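Local atomic coordinates of paraflagellar rod component (Trypanosoma brucei, PDB entry 2Q0X), a protein that is of unknown function but adopts the alpha/beta hydrolase fold and is named as a component of the paraflagellar rod. Residues S133-H141 and I287-R298. Sequence-based numbering, arbitrary orientation.
Sequences SSITRVILH and ILQFLADEDEFR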
ATOM      1  N   SER A 133      22.578   7.541  16.066  1.00 26.13           N
ATOM      2  CA  SER A 133      23.956   7.018  16.007  1.00 26.19           C
ATOM      3  C   SER A 133      24.123   5.883  15.005  1.00 25.89           C
ATOM      4  O   SER A 133      25.219   5.629  14.517  1.00 25.79           O
ATOM      5  CB  SER A 133      24.431   6.535  17.386  1.00 26.22           C
ATOM      6  OG  SER A 133      24.484   7.613  18.318  1.00 27.45           O
ATOM      7  N   SER A 134      23.034   5.187  14.713  1.00 25.79           N
ATOM      8  CA  SER A 134      23.059   4.084  13.770  1.00 25.50           C
ATOM      9  C   SER A 134      22.696   4.495  12.325  1.00 25.37           C
ATOM     10  O   SER A 134      22.839   3.702  11.389  1.00 25.47           O
ATOM     11  CB  SER A 134      22.170   2.958  14.309  1.00 25.56           C
ATOM     12  OG  SER A 134      22.684   2.499  15.562  1.00 25.38           O
ATOM     13  N   ILE A 135      22.249   5.737  12.129  1.00 25.09           N
ATOM     14  CA  ILE A 135      21.938   6.241  10.785  1.00 24.57           C
ATOM     15  C   ILE A 135      23.206   6.936  10.235  1.00 24.70           C
ATOM     16  O   ILE A 135      23.525   8.071  10.608  1.00 25.26           O
ATOM     17  CB  ILE A 135      20.687   7.164  10.817  1.00 24.47           C
ATOM     18  CG1 ILE A 135      19.483   6.376  11.368  1.00 24.10           C
ATOM     19  CG2 ILE A 135      20.386   7.742   9.413  1.00 24.10           C
ATOM     20  CD1 ILE A 135      18.255   7.209  11.717  1.00 24.51           C
ATOM     21  N   THR A 136      23.966   6.226   9.402  1.00 24.48           N
ATOM     22  CA  THR A 136      25.335   6.641   9.059  1.00 24.32           C
ATOM     23  C   THR A 136      25.467   7.285   7.678  1.00 23.87           C
ATOM     24  O   THR A 136      26.499   7.854   7.342  1.00 23.67           O
ATOM     25  CB  THR A 136      26.329   5.457   9.161  1.00 24.32           C
ATOM     26  OG1 THR A 136      25.852   4.373   8.375  1.00 25.19           O
ATOM     27  CG2 THR A 136      26.512   4.989  10.601  1.00 24.59           C
ATOM     28  N   ARG A 137      24.421   7.190   6.881  1.00 24.02           N
ATOM     29  CA  ARG A 137      24.408   7.770   5.540  1.00 23.98           C
ATOM     30  C   ARG A 137      22.993   8.106   5.211  1.00 23.05           C
ATOM     31  O   ARG A 137      22.073   7.429   5.634  1.00 22.39           O
ATOM     32  CB  ARG A 137      24.937   6.795   4.465  1.00 24.46           C
ATOM     33  CG  ARG A 137      26.441   6.660   4.392  1.00 26.37           C
ATOM     34  CD  ARG A 137      26.940   5.534   5.274  1.00 29.67           C
ATOM     35  NE  ARG A 137      28.244   5.833   5.903  1.00 32.09           N
ATOM     36  CZ  ARG A 137      29.392   5.323   5.500  1.00 32.76           C
ATOM     37  NH1 ARG A 137      29.433   4.524   4.455  1.00 34.76           N
ATOM     38  NH2 ARG A 137      30.495   5.601   6.133  1.00 32.80           N
ATOM     39  N   VAL A 138      22.833   9.173   4.446  1.00 22.63           N
ATOM     40  CA  VAL A 138      21.546   9.572   3.950  1.00 22.29           C
ATOM     41  C   VAL A 138      21.648   9.775   2.435  1.00 22.18           C
ATOM     42  O   VAL A 138      22.601  10.357   1.936  1.00 21.92           O
ATOM     43  CB  VAL A 138      21.034  10.843   4.672  1.00 22.18           C
ATOM     44  CG1 VAL A 138      19.732  11.294   4.084  1.00 20.80           C
ATOM     45  CG2 VAL A 138      20.884  10.579   6.223  1.00 22.43           C
ATOM     46  N   ILE A 139      20.655   9.269   1.712  1.00 22.31           N
ATOM     47  CA  ILE A 139      20.552   9.462   0.272  1.00 22.43           C
ATOM     48  C   ILE A 139      19.169  10.010  -0.026  1.00 22.47           C
ATOM     49  O   ILE A 139      18.180   9.387   0.323  1.00 22.26           O
ATOM     50  CB  ILE A 139      20.736   8.110  -0.513  1.00 22.43           C
ATOM     51  CG1 ILE A 139      22.080   7.449  -0.187  1.00 22.40           C
ATOM     52  CG2 ILE A 139      20.528   8.335  -2.021  1.00 22.10           C
ATOM     53  CD1 ILE A 139      22.066   5.903  -0.232  1.00 22.44           C
ATOM     54  N   LEU A 140      19.102  11.150  -0.694  1.00 23.00           N
ATOM     55  CA  LEU A 140      17.822  11.750  -1.015  1.00 23.67           C
ATOM     56  C   LEU A 140      17.734  12.037  -2.501  1.00 23.91           C
ATOM     57  O   LEU A 140      18.644  12.610  -3.090  1.00 23.92           O
ATOM     58  CB  LEU A 140      17.603  13.045  -0.224  1.00 23.59           C
ATOM     59  CG  LEU A 140      17.794  13.009   1.299  1.00 24.39           C
ATOM     60  CD1 LEU A 140      17.755  14.411   1.896  1.00 23.64           C
ATOM     61  CD2 LEU A 140      16.814  12.107   1.941  1.00 25.06           C
ATOM     62  N   HIS A 141      16.618  11.639  -3.096  1.00 24.67           N
ATOM     63  CA  HIS A 141      16.332  11.920  -4.503  1.00 24.66           C
ATOM     64  C   HIS A 141      15.174  12.874  -4.583  1.00 24.81           C
ATOM     65  O   HIS A 141      14.183  12.733  -3.858  1.00 24.51           O
ATOM     66  CB  HIS A 141      16.035  10.643  -5.304  1.00 24.69           C
ATOM     67  CG  HIS A 141      15.801  10.885  -6.769  1.00 24.98           C
ATOM     68  ND1 HIS A 141      14.605  11.364  -7.261  1.00 25.28           N
ATOM     69  CD2 HIS A 141      16.614  10.737  -7.840  1.00 25.06           C
ATOM     70  CE1 HIS A 141      14.688  11.485  -8.572  1.00 25.80           C
ATOM     71  NE2 HIS A 141      15.900  11.119  -8.949  1.00 26.32           N
ATOM     72  N   ILE A 287      24.883   5.570  -6.226  1.00 29.72           N
ATOM     73  CA  ILE A 287      24.605   5.058  -4.886  1.00 29.66           C
ATOM     74  C   ILE A 287      25.746   4.159  -4.411  1.00 29.87           C
ATOM     75  O   ILE A 287      26.210   4.305  -3.295  1.00 29.81           O
ATOM     76  CB  ILE A 287      23.248   4.316  -4.824  1.00 29.54           C
ATOM     77  CG1 ILE A 287      22.114   5.324  -4.947  1.00 29.36           C
ATOM     78  CG2 ILE A 287      23.085   3.526  -3.515  1.00 28.96           C
ATOM     79  CD1 ILE A 287      20.757   4.696  -5.219  1.00 29.38           C
ATOM     80  N   LEU A 288      26.188   3.242  -5.263  1.00 30.28           N
ATOM     81  CA  LEU A 288      27.279   2.318  -4.931  1.00 30.58           C
ATOM     82  C   LEU A 288      28.597   3.047  -4.645  1.00 30.79           C
ATOM     83  O   LEU A 288      29.289   2.707  -3.693  1.00 30.70           O
ATOM     84  CB  LEU A 288      27.503   1.318  -6.067  1.00 30.68           C
ATOM     85  CG  LEU A 288      26.587   0.088  -6.127  1.00 31.11           C
ATOM     86  CD1 LEU A 288      26.889  -0.695  -7.396  1.00 31.10           C
ATOM     87  CD2 LEU A 288      26.780  -0.787  -4.899  1.00 31.39           C
ATOM     88  N   GLN A 289      28.935   4.015  -5.498  1.00 31.09           N
ATOM     89  CA  GLN A 289      30.176   4.790  -5.385  1.00 31.59           C
ATOM     90  C   GLN A 289      30.157   5.667  -4.132  1.00 31.15           C
ATOM     91  O   GLN A 289      31.149   5.795  -3.445  1.00 31.22           O
ATOM     92  CB  GLN A 289      30.377   5.651  -6.642  1.00 31.97           C
ATOM     93  CG  GLN A 289      31.693   6.466  -6.680  1.00 33.66           C
ATOM     94  CD  GLN A 289      32.907   5.643  -7.120  1.00 35.95           C
ATOM     95  OE1 GLN A 289      32.889   4.404  -7.114  1.00 37.74           O
ATOM     96  NE2 GLN A 289      33.979   6.343  -7.512  1.00 38.25           N
ATOM     97  N   PHE A 290      29.011   6.259  -3.834  1.00 30.93           N
ATOM     98  CA  PHE A 290      28.827   7.015  -2.601  1.00 30.66           C
ATOM     99  C   PHE A 290      29.050   6.137  -1.363  1.00 30.39           C
ATOM    100  O   PHE A 290      29.798   6.485  -0.470  1.00 30.53           O
ATOM    101  CB  PHE A 290      27.411   7.609  -2.570  1.00 30.46           C
ATOM    102  CG  PHE A 290      27.023   8.177  -1.238  1.00 30.26           C
ATOM    103  CD1 PHE A 290      26.057   7.566  -0.463  1.00 29.90           C
ATOM    104  CD2 PHE A 290      27.630   9.320  -0.758  1.00 29.70           C
ATOM    105  CE1 PHE A 290      25.698   8.099   0.785  1.00 29.97           C
ATOM    106  CE2 PHE A 290      27.275   9.837   0.487  1.00 29.77           C
ATOM    107  CZ  PHE A 290      26.299   9.216   1.241  1.00 29.54           C
ATOM    108  N   LEU A 291      28.387   4.999  -1.314  1.00 30.27           N
ATOM    109  CA  LEU A 291      28.533   4.100  -0.178  1.00 30.32           C
ATOM    110  C   LEU A 291      29.976   3.603  -0.058  1.00 30.26           C
ATOM    111  O   LEU A 291      30.526   3.570   1.042  1.00 29.90           O
ATOM    112  CB  LEU A 291      27.532   2.934  -0.255  1.00 30.15           C
ATOM    113  CG  LEU A 291      26.049   3.332  -0.072  1.00 30.25           C
ATOM    114  CD1 LEU A 291      25.138   2.127  -0.327  1.00 29.48           C
ATOM    115  CD2 LEU A 291      25.758   3.939   1.316  1.00 29.03           C
ATOM    116  N   ALA A 292      30.587   3.260  -1.194  1.00 30.47           N
ATOM    117  CA  ALA A 292      31.969   2.795  -1.233  1.00 30.62           C
ATOM    118  C   ALA A 292      32.952   3.891  -0.797  1.00 31.08           C
ATOM    119  O   ALA A 292      33.813   3.657   0.055  1.00 31.15           O
ATOM    120  CB  ALA A 292      32.321   2.284  -2.641  1.00 30.47           C
ATOM    121  N   ASP A 293      32.827   5.080  -1.379  1.00 31.52           N
ATOM    122  CA  ASP A 293      33.738   6.183  -1.057  1.00 32.19           C
ATOM    123  C   ASP A 293      33.678   6.580   0.422  1.00 32.46           C
ATOM    124  O   ASP A 293      34.709   6.889   1.025  1.00 32.28           O
ATOM    125  CB  ASP A 293      33.471   7.413  -1.933  1.00 32.38           C
ATOM    126  CG  ASP A 293      33.950   7.245  -3.377  1.00 33.19           C
ATOM    127  OD1 ASP A 293      34.777   6.357  -3.690  1.00 33.64           O
ATOM    128  OD2 ASP A 293      33.493   8.044  -4.214  1.00 35.18           O
ATOM    129  N   GLU A 294      32.487   6.558   1.012  1.00 32.72           N
ATOM    130  CA  GLU A 294      32.354   6.932   2.424  1.00 33.16           C
ATOM    131  C   GLU A 294      32.935   5.877   3.364  1.00 33.44           C
ATOM    132  O   GLU A 294      33.403   6.230   4.440  1.00 33.05           O
ATOM    133  CB  GLU A 294      30.893   7.224   2.789  1.00 33.19           C
ATOM    134  CG  GLU A 294      30.294   8.407   2.059  1.00 33.52           C
ATOM    135  CD  GLU A 294      31.102   9.694   2.208  1.00 33.78           C
ATOM    136  OE1 GLU A 294      31.724   9.904   3.259  1.00 34.60           O
ATOM    137  OE2 GLU A 294      31.096  10.513   1.269  1.00 34.33           O
ATOM    138  N   ASP A 295      32.874   4.598   2.967  1.00 33.97           N
ATOM    139  CA  ASP A 295      33.568   3.525   3.687  1.00 34.54           C
ATOM    140  C   ASP A 295      35.080   3.763   3.687  1.00 35.20           C
ATOM    141  O   ASP A 295      35.739   3.534   4.695  1.00 35.00           O
ATOM    142  CB  ASP A 295      33.340   2.149   3.038  1.00 34.60           C
ATOM    143  CG  ASP A 295      31.934   1.616   3.217  1.00 34.43           C
ATOM    144  OD1 ASP A 295      31.238   1.975   4.184  1.00 33.91           O
ATOM    145  OD2 ASP A 295      31.537   0.792   2.376  1.00 34.75           O
ATOM    146  N   GLU A 296      35.611   4.171   2.531  1.00 36.10           N
ATOM    147  CA  GLU A 296      37.037   4.443   2.362  1.00 36.95           C
ATOM    148  C   GLU A 296      37.433   5.606   3.241  1.00 37.32           C
ATOM    149  O   GLU A 296      38.388   5.506   4.000  1.00 37.54           O
ATOM    150  CB  GLU A 296      37.411   4.779   0.891  1.00 37.04           C
ATOM    151  N   PHE A 297      36.689   6.701   3.150  1.00 37.91           N
ATOM    152  CA  PHE A 297      36.990   7.865   3.965  1.00 38.49           C
ATOM    153  C   PHE A 297      37.015   7.512   5.443  1.00 38.87           C
ATOM    154  O   PHE A 297      37.928   7.914   6.150  1.00 38.80           O
ATOM    155  CB  PHE A 297      36.017   9.023   3.737  1.00 38.58           C
ATOM    156  CG  PHE A 297      36.382  10.251   4.520  1.00 38.49           C
ATOM    157  CD1 PHE A 297      37.346  11.132   4.037  1.00 39.18           C
ATOM    158  CD2 PHE A 297      35.807  10.502   5.764  1.00 38.60           C
ATOM    159  CE1 PHE A 297      37.718  12.273   4.776  1.00 39.08           C
ATOM    160  CE2 PHE A 297      36.162  11.629   6.507  1.00 38.74           C
ATOM    161  CZ  PHE A 297      37.123  12.518   6.014  1.00 38.91           C
ATOM    162  N   ARG A 298      36.018   6.760   5.909  1.00 39.36           N
ATOM    163  CA  ARG A 298      35.944   6.426   7.341  1.00 39.79           C
ATOM    164  C   ARG A 298      37.124   5.545   7.803  1.00 40.14           C
ATOM    165  O   ARG A 298      37.569   5.661   8.943  1.00 40.07           O
ATOM    166  CB  ARG A 298      34.604   5.773   7.708  1.00 39.57           C
ATOM    167  CG  ARG A 298      34.705   4.312   8.080  1.00 39.80           C
ATOM    168  CD  ARG A 298      33.513   3.509   7.629  1.00 39.55           C
ATOM    169  NE  ARG A 298      32.286   3.923   8.288  1.00 39.40           N
ATOM    170  CZ  ARG A 298      31.159   3.214   8.276  1.00 39.51           C
ATOM    171  NH1 ARG A 298      31.104   2.040   7.650  1.00 38.71           N
ATOM    172  NH2 ARG A 298      30.084   3.682   8.903  1.00 39.14           N
TER
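Two arginines lie one over the other: Arg137 NH2 sits above one face of the Arg298 guanidinium, 3.3 Å from Arg298 NE. The two planes are 34° apart. Nearby carboxylates probably offset the like charges. Asp295 OD1 accepts a weak hydrogen bond from Arg137 NH1 (3.1 Å) within a salt bridge. The same oxygen is 3.5 Å from Arg298 NH1, but well out of that guanidinium's plane, a purely electrostatic pairing; it also bridges to Arg39. Arg298 NH2 pairs with Glu109, which in turn bonds Thr136.

Bends at chi2 and chi3 carry the buried Arg137 side chain to the helix, where Glu294 CB lies over the face of its guanidinium opposite Arg298, offset toward the rim and 3.5 Å from Arg137 NH1. Two backbone carbonyls grip the group weakly. Thr136 O is reached by Arg137 NE at 3.0 Å. Glu294 O takes Arg137 NH2 at 3.4 Å. The Glu294 carboxylate turns instead to a salt bridge with Arg259.

Beyond the charges the interface is apolar. The Phe290 ring, its CG anti to the backbone N (chi1 169°), reaches the strand. There Phe290 CE1 meets Ile139 CG1 at 3.8 Å and also touches Arg137 CG. Ile139 CD1 touches Ile287 CG2 at 4.2 Å.

Helix 280-299 packs here on a central strand of the alpha/beta hydrolase sheet; the axes of 135-141 and 287-298 run roughly antiparallel, at 150°. Phe113 of strand 110-115 and Leu228 of strand 227-232, the two flanking strands, extend the apolar surface under the helix, while Val138 and Leu140 pack against helix 119-128.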